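Local coordinates for protein beta-1,3-glucosyltransferase (Paecilomyces sp. J18, PDB 5JVV) that is a beta-1,3-glucosyltransferase with a beta-jelly-roll sandwich fold, probably of the GH16 type, at residues G115-I120 against E193-W198. Numbering follows the deposited sequence.
Sequences GEIDII and EFIKLW
Ile119, which packs against Leu197 across this contact, accepts a hydrogen bond at its carbonyl O from Asn129 ND2. The contact joins the two facing sheets of a jelly-roll sandwich: residues 115-120 lie in one sheet and 193-198 in the other. No hydrogen bond links the segments, and the CA atoms of Ile117 and Ile195 stand 8.8 Å apart, so apolar side chains bridge the gap, Leu197 also reaching the backbone of residues 118-119. Ile117 and Ile195 meet tip to tip, with 3.5 Å between Ile117 CD1 and Ile195 CD1. In Ile117, CG1 lies opposite the carbonyl carbon (chi1 -59°) and the chain runs on extended (chi2 160°), carrying CD1 outward to its partner. Asp118 turns its CB away from the second sheet, onto the face it shares with Glu116. Its OD1 is 2.6 Å from Glu116 OE1; with Glu121 both match the Glu-x-Asp-x-x-Glu pattern of GH16 enzymes, consistent with that family. A classic beta bulge interrupts the strand where Ile119 and Ile120 together pair with Phe104. There the backbones come closer, with Ile119 CA to Leu197 CA at 7.2 Å. The two side chains cross at about a right angle, bringing Leu197 CD2 to 4.1 Å from Ile119 CG1, while Leu197 CD1 lies 4.2 Å from Ile119 CA.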
loop_
_atom_site.group_PDB
_atom_site.type_symbol
_atom_site.label_atom_id
_atom_site.label_comp_id
_atom_site.label_asym_id
_atom_site.label_seq_id
_atom_site.Cartn_x
_atom_site.Cartn_y
_atom_site.Cartn_z
ATOM N N GLY A 115 14.649 -5.445 3.380
ATOM C CA GLY A 115 13.884 -5.246 2.157
ATOM C C GLY A 115 12.388 -5.281 2.422
ATOM O O GLY A 115 11.951 -5.410 3.573
ATOM N N GLU A 116 11.598 -5.171 1.355
ATOM C CA GLU A 116 10.141 -5.121 1.483
ATOM C C GLU A 116 9.480 -5.285 0.120
ATOM O O GLU A 116 10.119 -5.104 -0.925
ATOM C CB GLU A 116 9.703 -3.788 2.102
ATOM C CG GLU A 116 9.908 -2.590 1.192
ATOM C CD GLU A 116 9.775 -1.271 1.919
ATOM O OE1 GLU A 116 8.723 -0.599 1.802
ATOM O OE2 GLU A 116 10.726 -0.896 2.629
ATOM N N ILE A 117 8.194 -5.639 0.140
ATOM C CA ILE A 117 7.390 -5.704 -1.070
ATOM C C ILE A 117 6.300 -4.645 -0.976
ATOM O O ILE A 117 5.461 -4.706 -0.082
ATOM C CB ILE A 117 6.715 -7.081 -1.225
ATOM C CG1 ILE A 117 7.759 -8.202 -1.265
ATOM C CG2 ILE A 117 5.837 -7.118 -2.476
ATOM C CD1 ILE A 117 7.164 -9.554 -0.921
ATOM N N ASP A 118 6.316 -3.665 -1.873
ATOM C CA ASP A 118 5.299 -2.610 -1.836
ATOM C C ASP A 118 4.297 -2.871 -2.941
ATOM O O ASP A 118 4.627 -2.723 -4.122
ATOM C CB ASP A 118 5.932 -1.223 -2.018
ATOM C CG ASP A 118 7.007 -0.930 -0.989
ATOM O OD1 ASP A 118 6.854 -1.364 0.167
ATOM O OD2 ASP A 118 8.010 -0.283 -1.340
ATOM N N ILE A 119 3.088 -3.287 -2.557
ATOM C CA ILE A 119 2.071 -3.708 -3.518
ATOM C C ILE A 119 1.277 -2.522 -4.069
ATOM O O ILE A 119 1.104 -2.391 -5.289
ATOM C CB ILE A 119 1.118 -4.733 -2.891
ATOM C CG1 ILE A 119 1.912 -5.963 -2.424
ATOM C CG2 ILE A 119 0.044 -5.160 -3.899
ATOM C CD1 ILE A 119 1.077 -6.922 -1.577
ATOM N N ILE A 120 0.793 -1.679 -3.157
ATOM C CA ILE A 120 0.189 -0.397 -3.497
ATOM C C ILE A 120 0.983 0.665 -2.763
ATOM O O ILE A 120 1.155 0.592 -1.540
ATOM C CB ILE A 120 -1.275 -0.295 -3.042
ATOM C CG1 ILE A 120 -2.106 -1.440 -3.618
ATOM C CG2 ILE A 120 -1.860 1.056 -3.467
ATOM C CD1 ILE A 120 -3.519 -1.511 -3.030
ATOM N N GLU A 193 10.982 -18.062 -7.425
ATOM C CA GLU A 193 11.569 -17.385 -8.575
ATOM C C GLU A 193 11.067 -15.965 -8.783
ATOM O O GLU A 193 11.789 -15.122 -9.322
ATOM C CB GLU A 193 11.321 -18.208 -9.835
ATOM C CG GLU A 193 12.088 -19.518 -9.840
ATOM C CD GLU A 193 11.488 -20.555 -10.772
ATOM O OE1 GLU A 193 10.489 -20.248 -11.459
ATOM O OE2 GLU A 193 12.019 -21.685 -10.812
ATOM N N PHE A 194 9.830 -15.692 -8.377
ATOM C CA PHE A 194 9.244 -14.400 -8.697
ATOM C C PHE A 194 8.169 -13.932 -7.728
ATOM O O PHE A 194 7.599 -14.718 -6.970
ATOM C CB PHE A 194 8.687 -14.400 -10.134
ATOM C CG PHE A 194 7.634 -15.454 -10.401
ATOM C CD1 PHE A 194 6.342 -15.323 -9.894
ATOM C CD2 PHE A 194 7.925 -16.546 -11.200
ATOM C CE1 PHE A 194 5.377 -16.283 -10.155
ATOM C CE2 PHE A 194 6.961 -17.509 -11.473
ATOM C CZ PHE A 194 5.688 -17.375 -10.942
ATOM N N ILE A 195 7.920 -12.630 -7.755
ATOM C CA ILE A 195 6.715 -12.062 -7.176
ATOM C C ILE A 195 5.975 -11.377 -8.312
ATOM O O ILE A 195 6.526 -10.505 -8.990
ATOM C CB ILE A 195 7.045 -11.063 -6.049
ATOM C CG1 ILE A 195 7.497 -11.840 -4.811
ATOM C CG2 ILE A 195 5.827 -10.214 -5.708
ATOM C CD1 ILE A 195 8.358 -11.041 -3.882
ATOM N N LYS A 196 4.737 -11.798 -8.549
ATOM C CA LYS A 196 3.913 -11.185 -9.586
ATOM C C LYS A 196 2.749 -10.459 -8.945
ATOM O O LYS A 196 2.128 -10.981 -8.015
ATOM C CB LYS A 196 3.396 -12.243 -10.556
ATOM C CG LYS A 196 4.478 -12.818 -11.453
ATOM C CD LYS A 196 3.929 -13.968 -12.294
ATOM C CE LYS A 196 4.996 -14.557 -13.200
ATOM N NZ LYS A 196 4.444 -15.673 -14.047
ATOM N N LEU A 197 2.464 -9.255 -9.435
ATOM C CA LEU A 197 1.359 -8.450 -8.909
ATOM C C LEU A 197 0.359 -8.127 -10.014
ATOM O O LEU A 197 0.761 -7.755 -11.120
ATOM C CB LEU A 197 1.881 -7.152 -8.288
ATOM C CG LEU A 197 2.935 -7.300 -7.190
ATOM C CD1 LEU A 197 3.463 -5.927 -6.769
ATOM C CD2 LEU A 197 2.337 -8.014 -5.993
ATOM N N TRP A 198 -0.933 -8.276 -9.712
ATOM C CA TRP A 198 -1.995 -7.934 -10.654
ATOM C C TRP A 198 -2.950 -6.935 -10.017
ATOM O O TRP A 198 -3.170 -6.960 -8.804
ATOM C CB TRP A 198 -2.833 -9.160 -11.030
ATOM C CG TRP A 198 -2.170 -10.258 -11.823
ATOM C CD1 TRP A 198 -2.254 -10.467 -13.180
ATOM C CD2 TRP A 198 -1.393 -11.343 -11.300
ATOM N NE1 TRP A 198 -1.550 -11.599 -13.528
ATOM C CE2 TRP A 198 -1.010 -12.153 -12.394
ATOM C CE3 TRP A 198 -0.966 -11.699 -10.014
ATOM C CZ2 TRP A 198 -0.239 -13.304 -12.239
ATOM C CZ3 TRP A 198 -0.197 -12.844 -9.862
ATOM C CH2 TRP A 198 0.163 -13.632 -10.973
#